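PDB 3LFT: uncharacterized protein, which probably serves as the substrate-binding protein of an ABC transporter and binds L-tryptophan between its two lobes. Local coordinates for residues 73-78 with 95-100; 86-91 with 108-113. One frame throughout, in Å; residues are numbered along the deposited sequence.

Contact 1: residues 73-78 with 95-100; sequences AAQGLA and IGANLV
Q75 and L99 both set CG beside their own backbone N, at chi1 -72° and -75°, and their side chains meet at about a right angle. Beyond CG the Q75 chain runs extended, with chi2 at 177° placing CD anti to CA. Its NE2 donates to the backbone O of A97 at 3.0 Å. The bond is nearly straight and reaches a lone pair in the carbonyl plane, with the acceptor also in the amide plane of Q75. NE2 also bonds D145 OD2 of helix 145-160 in the other lobe, so two partners hold this nitrogen and it links the lobes. A97 CB also lies beside this nitrogen.

L99 points its forked end at the helix. Its CD1 rests 4.0 Å from A74 CB, with the CG of Q75 close by. CD2 takes the next turn and packs 3.5 Å from A78 CB. A74 and A78 are small and let L99 lie close to the helix surface. I91 touches both A74 and L99.

The 95-100 loop opens with a type I turn from I95 to N98. The loop packs on helix 71-80, which joins strands 65-69 and 86-89 as a beta-alpha-beta unit in one lobe of a periplasmic-binding-protein fold.

Contact 2: residues 86-91 with 108-113; sequences VIMAAI and GNVTGV. With TRP (tryptophan), chain C.
V86 and V110 begin a parallel pairing of strand 86-89 with strand 110-113. The short strand axes differ by 26° in direction and approach to 4.4 Å. Bonds alternate between the strands: V86 N to N109 O, T111 N to V86 O, M88 N to T111 O at 2.8 Å, and V113 N to M88 O at 2.9 Å. Past the end of strand 86-89, V113 O accepts a hydrogen bond from I91 N at 3.1 Å and a weak one from A90 N. At G112 the CA comes close to M88 O, and a CB there would clash with that oxygen.

V86 and V110 share a face, with V86 CB 4.0 Å from V110 CG2. N109 ND2 lies beside V86 CG2 and bonds to L84 O and T81 O. M88 is a selenomethionine whose side chain crosses V110 at about a right angle. Its CG meets V110 CG1 at 3.6 Å. The chain then bends at chi3, -59°, which brings CE back over the backbone of T111 and G112. L99 and P94 pack on M88 from the loop.

On the other face I87 and T111 lie side by side, pointing the same way, with I87 CD1 4.1 Å from T111 CG2. T111 OG1 is bonded to T259 O. Helix 236-251 packs against A89, T111 and V113 on this face.

At the end of strand 86-89, A90 O accepts a hydrogen bond from the amino N of the bound tryptophan at 2.8 Å. A90 CB also touches CD1 of its indole. T71, T92 and D115 of this lobe and N196 of the other also bond the ligand. It sits at the C-terminal ends of strands of the parallel sheet, in the cleft between the two lobes, as in other periplasmic-binding-protein folds.

Of the parts joined here, helix 71-80 comes first in the chain and leads into strand 86-89. The chain then passes through the 95-100 loop before it returns as strand 110-115. Contact 1 closes the loop from the helix to 95-100. Contact 2 closes the loop from strand 86-89 to strand 110-115. Their segments alternate, so the two loops cross. Their centres are about 8 Å apart, and they touch directly: A78 CB packs on V110 CG2 at 3.8 Å. Together they tie the helix, the connecting loop and two neighbouring sheet strands into one side of the lobe.

Contact 1: residues 73-78 with 95-100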
ATOM      1  N   ALA A  73     -10.631  -2.108  -2.732  1.00  5.51           N
ATOM      2  CA  ALA A  73     -11.133  -2.326  -4.085  1.00  5.86           C
ATOM      3  C   ALA A  73     -11.212  -3.806  -4.421  1.00  5.49           C
ATOM      4  O   ALA A  73     -12.214  -4.266  -4.949  1.00  6.01           O
ATOM      5  CB  ALA A  73     -10.305  -1.587  -5.106  1.00  6.31           C
ATOM      6  N   ALA A  74     -10.163  -4.563  -4.108  1.00  5.05           N
ATOM      7  CA  ALA A  74     -10.192  -5.996  -4.349  1.00  5.52           C
ATOM      8  C   ALA A  74     -11.293  -6.654  -3.520  1.00  4.90           C
ATOM      9  O   ALA A  74     -11.965  -7.538  -4.023  1.00  5.38           O
ATOM     10  CB  ALA A  74      -8.834  -6.625  -4.036  1.00  5.54           C
ATOM     11  N   GLN A  75     -11.480  -6.221  -2.271  1.00  5.29           N
ATOM     12  CA  GLN A  75     -12.550  -6.765  -1.432  1.00  4.74           C
ATOM     13  C   GLN A  75     -13.934  -6.448  -2.012  1.00  5.17           C
ATOM     14  O   GLN A  75     -14.810  -7.301  -2.008  1.00  5.48           O
ATOM     15  CB  GLN A  75     -12.436  -6.269  -0.000  1.00  4.37           C
ATOM     16  CG  GLN A  75     -11.255  -6.887   0.769  1.00  4.94           C
ATOM     17  CD  GLN A  75     -11.120  -6.329   2.157  1.00  4.79           C
ATOM     18  OE1 GLN A  75     -11.160  -5.118   2.348  1.00  5.75           O
ATOM     19  NE2 GLN A  75     -10.889  -7.196   3.136  1.00  5.90           N
ATOM     20  N   GLY A  76     -14.112  -5.237  -2.547  1.00  4.74           N
ATOM     21  CA  GLY A  76     -15.396  -4.914  -3.175  1.00  4.97           C
ATOM     22  C   GLY A  76     -15.709  -5.827  -4.345  1.00  4.89           C
ATOM     23  O   GLY A  76     -16.834  -6.318  -4.492  1.00  4.64           O
ATOM     24  N   LEU A  77     -14.705  -6.043  -5.190  1.00  4.66           N
ATOM     25  CA  LEU A  77     -14.896  -6.888  -6.365  1.00  4.73           C
ATOM     26  C   LEU A  77     -15.116  -8.346  -5.967  1.00  4.96           C
ATOM     27  O   LEU A  77     -16.012  -8.998  -6.508  1.00  5.03           O
ATOM     28  CB  LEU A  77     -13.706  -6.741  -7.315  1.00  5.24           C
ATOM     29  CG  LEU A  77     -13.537  -5.359  -7.946  1.00  5.21           C
ATOM     30  CD1 LEU A  77     -12.172  -5.282  -8.604  1.00  7.93           C
ATOM     31  CD2 LEU A  77     -14.611  -5.057  -8.982  1.00  6.53           C
ATOM     32  N   ALA A  78     -14.322  -8.859  -5.024  1.00  5.10           N
ATOM     33  CA  ALA A  78     -14.455 -10.256  -4.587  1.00  5.49           C
ATOM     34  C   ALA A  78     -15.792 -10.520  -3.877  1.00  6.76           C
ATOM     35  O   ALA A  78     -16.287 -11.637  -3.893  1.00  7.55           O
ATOM     36  CB  ALA A  78     -13.287 -10.629  -3.700  1.00  5.90           C
ATOM     37  N   ILE A  95      -4.574 -13.027   2.868  1.00  5.95           N
ATOM     38  CA  ILE A  95      -5.231 -14.009   3.727  1.00  5.91           C
ATOM     39  C   ILE A  95      -6.079 -13.304   4.785  1.00  6.27           C
ATOM     40  O   ILE A  95      -7.248 -13.635   4.994  1.00  5.96           O
ATOM     41  CB  ILE A  95      -4.207 -14.963   4.373  1.00  6.14           C
ATOM     42  CG1 ILE A  95      -3.482 -15.767   3.284  1.00  6.03           C
ATOM     43  CG2 ILE A  95      -4.877 -15.898   5.382  1.00  6.17           C
ATOM     44  CD1 ILE A  95      -2.250 -16.523   3.799  1.00  8.41           C
ATOM     45  N   GLY A  96      -5.485 -12.312   5.448  1.00  5.83           N
ATOM     46  CA  GLY A  96      -6.214 -11.537   6.451  1.00  6.63           C
ATOM     47  C   GLY A  96      -7.355 -10.726   5.868  1.00  6.23           C
ATOM     48  O   GLY A  96      -8.329 -10.430   6.581  1.00  8.08           O
ATOM     49  N   ALA A  97      -7.263 -10.383   4.585  1.00  6.54           N
ATOM     50  CA  ALA A  97      -8.349  -9.679   3.910  1.00  6.38           C
ATOM     51  C   ALA A  97      -9.473 -10.623   3.503  1.00  6.23           C
ATOM     52  O   ALA A  97     -10.489 -10.182   2.981  1.00  5.59           O
ATOM     53  CB  ALA A  97      -7.801  -8.936   2.679  1.00  7.51           C
ATOM     54  N   ASN A  98      -9.311 -11.919   3.790  1.00  5.63           N
ATOM     55  CA  ASN A  98     -10.273 -12.967   3.406  1.00  6.34           C
ATOM     56  C   ASN A  98     -10.446 -13.056   1.885  1.00  6.23           C
ATOM     57  O   ASN A  98     -11.534 -13.374   1.399  1.00  8.90           O
ATOM     58  CB  ASN A  98     -11.633 -12.751   4.108  1.00  5.79           C
ATOM     59  CG  ASN A  98     -12.431 -14.034   4.270  1.00  6.30           C
ATOM     60  OD1 ASN A  98     -13.675 -14.020   4.307  1.00  9.39           O
ATOM     61  ND2 ASN A  98     -11.736 -15.130   4.435  1.00  5.94           N
ATOM     62  N   LEU A  99      -9.366 -12.775   1.149  1.00  6.10           N
ATOM     63  CA  LEU A  99      -9.384 -12.794  -0.315  1.00  6.43           C
ATOM     64  C   LEU A  99      -8.898 -14.110  -0.909  1.00  6.31           C
ATOM     65  O   LEU A  99      -9.356 -14.517  -1.987  1.00  6.67           O
ATOM     66  CB  LEU A  99      -8.557 -11.625  -0.881  1.00  6.34           C
ATOM     67  CG  LEU A  99      -9.245 -10.257  -0.766  1.00  4.69           C
ATOM     68  CD1 LEU A  99      -8.255  -9.119  -1.011  1.00  7.50           C
ATOM     69  CD2 LEU A  99     -10.404 -10.150  -1.741  1.00  4.96           C
ATOM     70  N   VAL A 100      -7.971 -14.763  -0.215  1.00  6.80           N
ATOM     71  CA  VAL A 100      -7.425 -16.057  -0.638  1.00  6.78           C
ATOM     72  C   VAL A 100      -7.332 -16.950   0.579  1.00  6.92           C
ATOM     73  O   VAL A 100      -7.217 -16.449   1.702  1.00  8.42           O
ATOM     74  CB  VAL A 100      -6.025 -15.919  -1.278  1.00  5.91           C
ATOM     75  CG1 VAL A 100      -6.046 -14.892  -2.428  1.00  7.21           C
ATOM     76  CG2 VAL A 100      -4.965 -15.507  -0.240  1.00  6.70           C
TER

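Contact 2: residues 86-91 with 108-113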
ATOM      1  N   VAL A  86     -10.857 -12.118 -10.261  1.00  4.62           N
ATOM      2  CA  VAL A  86     -10.529 -10.873  -9.596  1.00  4.83           C
ATOM      3  C   VAL A  86      -9.017 -10.865  -9.352  1.00  4.69           C
ATOM      4  O   VAL A  86      -8.476 -11.763  -8.714  1.00  5.56           O
ATOM      5  CB  VAL A  86     -11.267 -10.755  -8.262  1.00  4.58           C
ATOM      6  CG1 VAL A  86     -10.835  -9.486  -7.505  1.00  6.36           C
ATOM      7  CG2 VAL A  86     -12.795 -10.771  -8.482  1.00  5.31           C
ATOM      8  N   ILE A  87      -8.350  -9.850  -9.887  1.00  4.77           N
ATOM      9  CA  ILE A  87      -6.908  -9.741  -9.736  1.00  5.18           C
ATOM     10  C   ILE A  87      -6.590  -8.642  -8.729  1.00  5.21           C
ATOM     11  O   ILE A  87      -6.969  -7.480  -8.926  1.00  6.08           O
ATOM     12  CB  ILE A  87      -6.219  -9.421 -11.088  1.00  5.25           C
ATOM     13  CG1 ILE A  87      -6.663 -10.382 -12.200  1.00  6.24           C
ATOM     14  CG2 ILE A  87      -4.700  -9.440 -10.926  1.00  6.68           C
ATOM     15  CD1 ILE A  87      -6.543 -11.885 -11.918  1.00  7.46           C
HETATM   16  N   MSE A  88      -5.905  -9.017  -7.654  1.00  5.41           N
HETATM   17  CA  MSE A  88      -5.441  -8.081  -6.656  1.00  4.81           C
HETATM   18  C   MSE A  88      -4.218  -7.321  -7.159  1.00  4.59           C
HETATM   19  O   MSE A  88      -3.242  -7.938  -7.605  1.00  5.85           O
HETATM   20  CB  MSE A  88      -5.006  -8.836  -5.400  1.00  5.62           C
HETATM   21  CG  MSE A  88      -6.096  -9.703  -4.748  1.00  6.61           C
HETATM   22 SE   MSE A  88      -5.450 -10.662  -3.172  1.00 11.42          SE
HETATM   23  CE  MSE A  88      -4.005 -11.683  -3.960  1.00 10.09           C
ATOM     24  N   ALA A  89      -4.281  -5.983  -7.098  1.00  4.98           N
ATOM     25  CA  ALA A  89      -3.101  -5.164  -7.391  1.00  5.39           C
ATOM     26  C   ALA A  89      -2.631  -4.487  -6.108  1.00  5.13           C
ATOM     27  O   ALA A  89      -3.188  -3.443  -5.695  1.00  5.77           O
ATOM     28  CB  ALA A  89      -3.429  -4.136  -8.444  1.00  6.03           C
ATOM     29  N   ALA A  90      -1.609  -5.088  -5.498  1.00  5.17           N
ATOM     30  CA  ALA A  90      -0.988  -4.578  -4.270  1.00  5.37           C
ATOM     31  C   ALA A  90      -1.915  -4.647  -3.057  1.00  5.38           C
ATOM     32  O   ALA A  90      -2.308  -3.631  -2.473  1.00  6.18           O
ATOM     33  CB  ALA A  90      -0.421  -3.157  -4.477  1.00  5.28           C
ATOM     34  N   ILE A  91      -2.240  -5.883  -2.661  1.00  5.05           N
ATOM     35  CA  ILE A  91      -3.017  -6.160  -1.447  1.00  5.28           C
ATOM     36  C   ILE A  91      -1.996  -6.673  -0.426  1.00  4.88           C
ATOM     37  O   ILE A  91      -1.366  -7.713  -0.618  1.00  4.93           O
ATOM     38  CB  ILE A  91      -4.094  -7.227  -1.738  1.00  5.30           C
ATOM     39  CG1 ILE A  91      -5.342  -6.591  -2.381  1.00  5.96           C
ATOM     40  CG2 ILE A  91      -4.541  -7.940  -0.456  1.00  5.56           C
ATOM     41  CD1 ILE A  91      -5.122  -5.577  -3.512  1.00  6.46           C
ATOM     42  N   GLY A 108     -10.226 -19.826  -4.853  1.00  6.42           N
ATOM     43  CA  GLY A 108     -11.466 -19.270  -5.421  1.00  6.79           C
ATOM     44  C   GLY A 108     -11.147 -18.485  -6.678  1.00  6.53           C
ATOM     45  O   GLY A 108     -10.228 -18.836  -7.439  1.00  8.02           O
ATOM     46  N   ASN A 109     -11.875 -17.394  -6.884  1.00  5.92           N
ATOM     47  CA  ASN A 109     -11.734 -16.599  -8.098  1.00  5.33           C
ATOM     48  C   ASN A 109     -10.741 -15.432  -7.990  1.00  6.41           C
ATOM     49  O   ASN A 109     -10.637 -14.622  -8.897  1.00  6.16           O
ATOM     50  CB  ASN A 109     -13.100 -16.094  -8.562  1.00  5.48           C
ATOM     51  CG  ASN A 109     -13.756 -15.146  -7.568  1.00  6.08           C
ATOM     52  OD1 ASN A 109     -13.795 -15.404  -6.363  1.00  6.32           O
ATOM     53  ND2 ASN A 109     -14.353 -14.080  -8.090  1.00  6.02           N
ATOM     54  N   VAL A 110      -9.978 -15.375  -6.897  1.00  5.73           N
ATOM     55  CA  VAL A 110      -9.084 -14.250  -6.619  1.00  6.01           C
ATOM     56  C   VAL A 110      -7.614 -14.680  -6.603  1.00  5.68           C
ATOM     57  O   VAL A 110      -7.253 -15.634  -5.936  1.00  6.18           O
ATOM     58  CB  VAL A 110      -9.406 -13.605  -5.245  1.00  6.22           C
ATOM     59  CG1 VAL A 110      -8.527 -12.389  -5.009  1.00  8.37           C
ATOM     60  CG2 VAL A 110     -10.898 -13.235  -5.115  1.00  5.94           C
ATOM     61  N   THR A 111      -6.763 -13.957  -7.316  1.00  5.46           N
ATOM     62  CA  THR A 111      -5.302 -14.097  -7.170  1.00  5.52           C
ATOM     63  C   THR A 111      -4.685 -12.725  -7.388  1.00  5.79           C
ATOM     64  O   THR A 111      -5.425 -11.756  -7.548  1.00  6.60           O
ATOM     65  CB  THR A 111      -4.740 -15.179  -8.118  1.00  5.48           C
ATOM     66  OG1 THR A 111      -3.362 -15.374  -7.786  1.00  6.33           O
ATOM     67  CG2 THR A 111      -4.857 -14.789  -9.567  1.00  7.27           C
ATOM     68  N   GLY A 112      -3.357 -12.639  -7.384  1.00  5.99           N
ATOM     69  CA  GLY A 112      -2.713 -11.363  -7.757  1.00  6.09           C
ATOM     70  C   GLY A 112      -1.434 -11.086  -7.014  1.00  5.75           C
ATOM     71  O   GLY A 112      -0.712 -12.006  -6.645  1.00  6.18           O
ATOM     72  N   VAL A 113      -1.192  -9.789  -6.781  1.00  6.03           N
ATOM     73  CA  VAL A 113       0.091  -9.281  -6.279  1.00  6.36           C
ATOM     74  C   VAL A 113      -0.092  -8.651  -4.906  1.00  6.02           C
ATOM     75  O   VAL A 113      -1.026  -7.872  -4.690  1.00  6.04           O
ATOM     76  CB  VAL A 113       0.647  -8.224  -7.284  1.00  6.59           C
ATOM     77  CG1 VAL A 113       1.834  -7.467  -6.671  1.00  8.06           C
ATOM     78  CG2 VAL A 113       1.056  -8.912  -8.586  1.00  6.92           C
TER
HETATM   79  N   TRP C   1      -1.061  -2.392  -0.237  1.00  8.29           N
HETATM   80  CA  TRP C   1      -2.179  -1.445   0.042  1.00  8.97           C
HETATM   81  C   TRP C   1      -3.423  -2.205   0.372  1.00  8.94           C
HETATM   82  O   TRP C   1      -4.527  -1.664   0.269  1.00  8.77           O
HETATM   83  CB  TRP C   1      -2.384  -0.514  -1.164  1.00  8.71           C
HETATM   84  CG  TRP C   1      -1.153   0.310  -1.444  1.00  7.83           C
HETATM   85  CD1 TRP C   1      -0.177   0.083  -2.415  1.00  8.47           C
HETATM   86  CD2 TRP C   1      -0.728   1.506  -0.709  1.00  8.23           C
HETATM   87  NE1 TRP C   1       0.794   1.053  -2.327  1.00  8.55           N
HETATM   88  CE2 TRP C   1       0.535   1.906  -1.334  1.00  8.59           C
HETATM   89  CE3 TRP C   1      -1.264   2.182   0.363  1.00  8.21           C
HETATM   90  CZ2 TRP C   1       1.188   3.018  -0.833  1.00  8.72           C
HETATM   91  CZ3 TRP C   1      -0.579   3.292   0.846  1.00  9.20           C
HETATM   92  CH2 TRP C   1       0.628   3.695   0.240  1.00  8.94           C
HETATM   93  OXT TRP C   1      -3.330  -3.381   0.751  1.00  8.45           O